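Local coordinates for D-3-phosphoglycerate dehydrogenase-related protein (Vibrio cholerae, PDB 4S1V) that probably catalyses NAD-dependent oxidation or reduction of a D-2-hydroxyacid such as phosphoglycerate, as a member of the D-isomer-specific 2-hydroxyacid dehydrogenase family, at residues K222-N236 against A247-A261. Residues are numbered along the deposited sequence; the frame is centred on the assembly and turned at random.
Sequences KQDLLAMKPDSLFVN and ALYSVMQANPMRQAA
R258 slides its guanidinium under S232 OG, which lies toward the rim of one face, and turns an edge to L225 O, in the parallel beta-alpha-beta unit of a Rossmann-type domain. V251 CG1, from the crossover helix 247-254, is centred over the opposite face. A buried arginine just ahead of strand 259-261 thus links the turn before strand 233-236 to the C-terminal end of helix 222-226. The bend at chi3 (59°) turns the group toward that end, where NH1 bonds to L225 O at 2.5 Å, a distance too short to be taken at face value, and NH2 adds a weak bond. M228 crosses the arginine nearly at a right angle, bringing SD 3.3 Å from R258 NH2. Between the helices, L225 CD1 rests on L248 CA (3.7 Å); L248 CD1 also meets the F234 ring of strand 233-236 obliquely at CD2. From the first turn of helix 222-226, extended K222 reaches S250 OG with NZ, and both continue into the second subunit, to D27 and T29 respectively. Strands 233-236 and 259-261 pair in parallel through four backbone bonds, from Q259 N to S232 O through N236 N to A261 O. A water accepts from R258 NE at 3.1 Å and donates to S232 OG and to Q259 O, the latter at 2.9 Å.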
loop_
_atom_site.group_PDB
_atom_site.type_symbol
_atom_site.label_atom_id
_atom_site.label_comp_id
_atom_site.label_asym_id
_atom_site.label_seq_id
_atom_site.Cartn_x
_atom_site.Cartn_y
_atom_site.Cartn_z
ATOM N N LYS C 222 -12.582 14.144 -24.734
ATOM C CA LYS C 222 -12.918 13.070 -23.798
ATOM C C LYS C 222 -13.412 11.834 -24.553
ATOM O O LYS C 222 -13.092 10.703 -24.183
ATOM C CB LYS C 222 -13.978 13.528 -22.782
ATOM C CG LYS C 222 -14.270 12.502 -21.699
ATOM C CD LYS C 222 -15.310 13.006 -20.711
ATOM C CE LYS C 222 -15.254 12.214 -19.418
ATOM N NZ LYS C 222 -16.102 12.846 -18.370
ATOM N N GLN C 223 -14.179 12.065 -25.613
ATOM C CA GLN C 223 -14.688 10.991 -26.468
ATOM C C GLN C 223 -13.551 10.202 -27.135
ATOM O O GLN C 223 -13.619 8.983 -27.239
ATOM C CB GLN C 223 -15.691 11.545 -27.497
ATOM C CG GLN C 223 -16.998 12.071 -26.886
ATOM C CD GLN C 223 -16.961 13.550 -26.458
ATOM O OE1 GLN C 223 -15.926 14.085 -26.023
ATOM N NE2 GLN C 223 -18.112 14.213 -26.567
ATOM N N ASP C 224 -12.497 10.899 -27.557
ATOM C CA ASP C 224 -11.298 10.250 -28.095
ATOM C C ASP C 224 -10.650 9.319 -27.065
ATOM O O ASP C 224 -10.312 8.183 -27.384
ATOM C CB ASP C 224 -10.270 11.284 -28.565
ATOM C CG ASP C 224 -10.766 12.140 -29.726
ATOM O OD1 ASP C 224 -11.605 11.667 -30.527
ATOM O OD2 ASP C 224 -10.288 13.292 -29.836
ATOM N N LEU C 225 -10.472 9.805 -25.834
ATOM C CA LEU C 225 -9.924 8.969 -24.762
ATOM C C LEU C 225 -10.796 7.743 -24.496
ATOM O O LEU C 225 -10.276 6.640 -24.302
ATOM C CB LEU C 225 -9.733 9.766 -23.471
ATOM C CG LEU C 225 -8.810 10.985 -23.511
ATOM C CD1 LEU C 225 -8.794 11.659 -22.151
ATOM C CD2 LEU C 225 -7.392 10.622 -23.949
ATOM N N LEU C 226 -12.116 7.935 -24.508
ATOM C CA LEU C 226 -13.062 6.851 -24.195
ATOM C C LEU C 226 -13.102 5.759 -25.264
ATOM O O LEU C 226 -13.498 4.624 -24.983
ATOM C CB LEU C 226 -14.470 7.405 -23.942
ATOM C CG LEU C 226 -14.651 8.205 -22.646
ATOM C CD1 LEU C 226 -15.890 9.086 -22.726
ATOM C CD2 LEU C 226 -14.704 7.275 -21.440
ATOM N N ALA C 227 -12.673 6.107 -26.476
ATOM C CA ALA C 227 -12.610 5.165 -27.587
ATOM C C ALA C 227 -11.346 4.307 -27.556
ATOM O O ALA C 227 -11.136 3.486 -28.449
ATOM C CB ALA C 227 -12.725 5.902 -28.918
ATOM N N MET C 228 -10.509 4.492 -26.532
ATOM C CA MET C 228 -9.244 3.756 -26.443
ATOM C C MET C 228 -9.451 2.363 -25.844
ATOM O O MET C 228 -10.458 2.116 -25.181
ATOM C CB MET C 228 -8.199 4.548 -25.638
ATOM C CG MET C 228 -7.610 5.739 -26.394
ATOM S SD MET C 228 -6.450 6.768 -25.468
ATOM C CE MET C 228 -5.026 5.681 -25.401
ATOM N N LYS C 229 -8.498 1.464 -26.083
ATOM C CA LYS C 229 -8.514 0.132 -25.477
ATOM C C LYS C 229 -8.535 0.190 -23.938
ATOM O O LYS C 229 -7.932 1.088 -23.340
ATOM C CB LYS C 229 -7.314 -0.691 -25.957
ATOM C CG LYS C 229 -7.397 -1.132 -27.403
ATOM C CD LYS C 229 -6.135 -1.883 -27.789
ATOM C CE LYS C 229 -6.164 -2.333 -29.243
ATOM N NZ LYS C 229 -4.852 -2.920 -29.645
ATOM N N PRO C 230 -9.236 -0.764 -23.289
ATOM C CA PRO C 230 -9.364 -0.755 -21.813
ATOM C C PRO C 230 -8.063 -1.021 -21.034
ATOM O O PRO C 230 -8.027 -0.808 -19.814
ATOM C CB PRO C 230 -10.389 -1.861 -21.538
ATOM C CG PRO C 230 -10.327 -2.749 -22.743
ATOM C CD PRO C 230 -10.024 -1.851 -23.905
ATOM N N ASP C 231 -7.020 -1.478 -21.728
ATOM C CA ASP C 231 -5.694 -1.667 -21.134
ATOM C C ASP C 231 -4.632 -0.812 -21.847
ATOM O O ASP C 231 -3.449 -1.156 -21.839
ATOM C CB ASP C 231 -5.291 -3.152 -21.166
ATOM C CG ASP C 231 -5.188 -3.712 -22.590
ATOM O OD1 ASP C 231 -5.599 -3.022 -23.552
ATOM O OD2 ASP C 231 -4.699 -4.851 -22.749
ATOM N N SER C 232 -5.060 0.287 -22.472
ATOM C CA SER C 232 -4.147 1.142 -23.236
ATOM C C SER C 232 -3.317 2.057 -22.329
ATOM O O SER C 232 -3.637 2.250 -21.146
ATOM C CB SER C 232 -4.914 1.968 -24.271
ATOM O OG SER C 232 -5.868 2.817 -23.654
ATOM N N LEU C 233 -2.246 2.602 -22.889
ATOM C CA LEU C 233 -1.439 3.605 -22.196
ATOM C C LEU C 233 -1.385 4.920 -22.971
ATOM O O LEU C 233 -0.892 4.968 -24.097
ATOM C CB LEU C 233 -0.022 3.084 -21.916
ATOM C CG LEU C 233 1.013 4.141 -21.485
ATOM C CD1 LEU C 233 0.734 4.691 -20.085
ATOM C CD2 LEU C 233 2.417 3.562 -21.577
ATOM N N PHE C 234 -1.892 5.981 -22.350
ATOM C CA PHE C 234 -1.905 7.297 -22.971
ATOM C C PHE C 234 -0.731 8.129 -22.477
ATOM O O PHE C 234 -0.495 8.236 -21.279
ATOM C CB PHE C 234 -3.223 8.005 -22.670
ATOM C CG PHE C 234 -3.316 9.380 -23.247
ATOM C CD1 PHE C 234 -3.708 9.566 -24.562
ATOM C CD2 PHE C 234 -3.015 10.497 -22.467
ATOM C CE1 PHE C 234 -3.808 10.840 -25.102
ATOM C CE2 PHE C 234 -3.101 11.774 -23.003
ATOM C CZ PHE C 234 -3.507 11.946 -24.323
ATOM N N VAL C 235 -0.000 8.723 -23.410
ATOM C CA VAL C 235 1.222 9.447 -23.059
ATOM C C VAL C 235 1.168 10.884 -23.566
ATOM O O VAL C 235 0.948 11.125 -24.757
ATOM C CB VAL C 235 2.480 8.750 -23.616
ATOM C CG1 VAL C 235 3.741 9.393 -23.053
ATOM C CG2 VAL C 235 2.474 7.261 -23.285
ATOM N N ASN C 236 1.373 11.837 -22.663
ATOM C CA ASN C 236 1.487 13.233 -23.073
ATOM C C ASN C 236 2.754 13.889 -22.538
ATOM O O ASN C 236 2.827 14.228 -21.349
ATOM C CB ASN C 236 0.246 14.019 -22.645
ATOM C CG ASN C 236 0.103 15.355 -23.366
ATOM O OD1 ASN C 236 0.931 15.739 -24.207
ATOM N ND2 ASN C 236 -0.968 16.073 -23.042
ATOM N N ALA C 247 -10.488 16.111 -18.952
ATOM C CA ALA C 247 -10.916 14.851 -19.562
ATOM C C ALA C 247 -10.010 13.677 -19.197
ATOM O O ALA C 247 -10.507 12.578 -18.928
ATOM C CB ALA C 247 -11.032 14.995 -21.074
ATOM N N LEU C 248 -8.693 13.905 -19.177
ATOM C CA LEU C 248 -7.761 12.839 -18.819
ATOM C C LEU C 248 -7.994 12.330 -17.397
ATOM O O LEU C 248 -8.069 11.110 -17.171
ATOM C CB LEU C 248 -6.296 13.263 -18.979
ATOM C CG LEU C 248 -5.270 12.127 -18.720
ATOM C CD1 LEU C 248 -5.426 10.942 -19.670
ATOM C CD2 LEU C 248 -3.837 12.641 -18.757
ATOM N N TYR C 249 -8.096 13.257 -16.444
ATOM C CA TYR C 249 -8.336 12.853 -15.056
ATOM C C TYR C 249 -9.637 12.064 -14.933
ATOM O O TYR C 249 -9.665 10.990 -14.338
ATOM C CB TYR C 249 -8.351 14.029 -14.059
ATOM C CG TYR C 249 -8.845 13.540 -12.711
ATOM C CD1 TYR C 249 -7.992 12.842 -11.859
ATOM C CD2 TYR C 249 -10.185 13.682 -12.336
ATOM C CE1 TYR C 249 -8.438 12.344 -10.650
ATOM C CE2 TYR C 249 -10.649 13.172 -11.129
ATOM C CZ TYR C 249 -9.770 12.504 -10.293
ATOM O OH TYR C 249 -10.190 11.998 -9.092
ATOM N N SER C 250 -10.713 12.610 -15.487
ATOM C CA SER C 250 -12.029 11.983 -15.385
ATOM C C SER C 250 -11.984 10.538 -15.891
ATOM O O SER C 250 -12.524 9.638 -15.244
ATOM C CB SER C 250 -13.072 12.802 -16.148
ATOM O OG SER C 250 -14.373 12.248 -15.981
ATOM N N VAL C 251 -11.303 10.321 -17.019
ATOM C CA VAL C 251 -11.237 9.002 -17.675
ATOM C C VAL C 251 -10.337 8.010 -16.928
ATOM O O VAL C 251 -10.712 6.856 -16.729
ATOM C CB VAL C 251 -10.793 9.132 -19.154
ATOM C CG1 VAL C 251 -10.470 7.776 -19.758
ATOM C CG2 VAL C 251 -11.875 9.817 -19.980
ATOM N N MET C 252 -9.166 8.462 -16.494
ATOM C CA MET C 252 -8.256 7.599 -15.742
ATOM C C MET C 252 -8.835 7.176 -14.387
ATOM O O MET C 252 -8.688 6.019 -13.970
ATOM C CB MET C 252 -6.888 8.266 -15.583
ATOM C CG MET C 252 -6.148 8.453 -16.902
ATOM S SD MET C 252 -5.958 6.910 -17.822
ATOM C CE MET C 252 -6.426 7.459 -19.456
ATOM N N GLN C 253 -9.498 8.108 -13.708
ATOM C CA GLN C 253 -10.128 7.803 -12.426
ATOM C C GLN C 253 -11.192 6.725 -12.615
ATOM O O GLN C 253 -11.288 5.804 -11.811
ATOM C CB GLN C 253 -10.719 9.069 -11.785
ATOM C CG GLN C 253 -12.063 8.867 -11.080
ATOM C CD GLN C 253 -11.919 8.234 -9.722
ATOM O OE1 GLN C 253 -12.803 7.508 -9.252
ATOM N NE2 GLN C 253 -10.789 8.506 -9.075
ATOM N N ALA C 254 -11.960 6.837 -13.695
ATOM C CA ALA C 254 -13.043 5.897 -14.007
ATOM C C ALA C 254 -12.570 4.501 -14.443
ATOM O O ALA C 254 -13.331 3.527 -14.376
ATOM C CB ALA C 254 -13.955 6.499 -15.073
ATOM N N ASN C 255 -11.322 4.406 -14.898
ATOM C CA ASN C 255 -10.823 3.172 -15.504
ATOM C C ASN C 255 -9.452 2.758 -14.982
ATOM O O ASN C 255 -8.440 3.010 -15.637
ATOM C CB ASN C 255 -10.810 3.318 -17.028
ATOM C CG ASN C 255 -12.194 3.583 -17.593
ATOM O OD1 ASN C 255 -12.962 2.657 -17.840
ATOM N ND2 ASN C 255 -12.524 4.855 -17.782
ATOM N N PRO C 256 -9.408 2.127 -13.791
ATOM C CA PRO C 256 -8.132 1.759 -13.164
ATOM C C PRO C 256 -7.313 0.721 -13.936
ATOM O O PRO C 256 -6.130 0.553 -13.660
ATOM C CB PRO C 256 -8.546 1.215 -11.789
ATOM C CG PRO C 256 -9.979 0.834 -11.936
ATOM C CD PRO C 256 -10.557 1.805 -12.924
ATOM N N MET C 257 -7.920 0.047 -14.906
ATOM C CA MET C 257 -7.168 -0.879 -15.742
ATOM C C MET C 257 -6.433 -0.177 -16.881
ATOM O O MET C 257 -5.494 -0.731 -17.445
ATOM C CB MET C 257 -8.051 -2.016 -16.256
ATOM C CG MET C 257 -7.754 -3.369 -15.605
ATOM S SD MET C 257 -8.018 -3.477 -13.814
ATOM C CE MET C 257 -6.376 -3.170 -13.157
ATOM N N ARG C 258 -6.869 1.037 -17.211
ATOM C CA ARG C 258 -6.161 1.881 -18.163
ATOM C C ARG C 258 -5.018 2.611 -17.473
ATOM O O ARG C 258 -5.017 2.774 -16.252
ATOM C CB ARG C 258 -7.113 2.910 -18.755
ATOM C CG ARG C 258 -8.059 2.342 -19.795
ATOM C CD ARG C 258 -8.932 3.430 -20.376
ATOM N NE ARG C 258 -8.136 4.487 -21.005
ATOM C CZ ARG C 258 -8.599 5.291 -21.954
ATOM N NH1 ARG C 258 -9.849 5.144 -22.392
ATOM N NH2 ARG C 258 -7.820 6.232 -22.472
ATOM N N GLN C 259 -4.058 3.071 -18.266
ATOM C CA GLN C 259 -2.910 3.787 -17.744
ATOM C C GLN C 259 -2.621 5.082 -18.501
ATOM O O GLN C 259 -3.053 5.272 -19.639
ATOM C CB GLN C 259 -1.680 2.880 -17.766
ATOM C CG GLN C 259 -1.619 1.897 -16.613
ATOM C CD GLN C 259 -0.368 1.044 -16.650
ATOM O OE1 GLN C 259 -0.453 -0.180 -16.638
ATOM N NE2 GLN C 259 0.801 1.686 -16.698
ATOM N N ALA C 260 -1.891 5.979 -17.848
ATOM C CA ALA C 260 -1.440 7.203 -18.483
ATOM C C ALA C 260 -0.064 7.568 -17.949
ATOM O O ALA C 260 0.325 7.128 -16.870
ATOM C CB ALA C 260 -2.436 8.336 -18.267
ATOM N N ALA C 261 0.684 8.334 -18.736
ATOM C CA ALA C 261 1.946 8.893 -18.300
ATOM C C ALA C 261 2.007 10.322 -18.835
ATOM O O ALA C 261 1.798 10.544 -20.029
ATOM C CB ALA C 261 3.103 8.062 -18.833
HETATM O O HOH W 1 -5.152 4.847 -21.571
#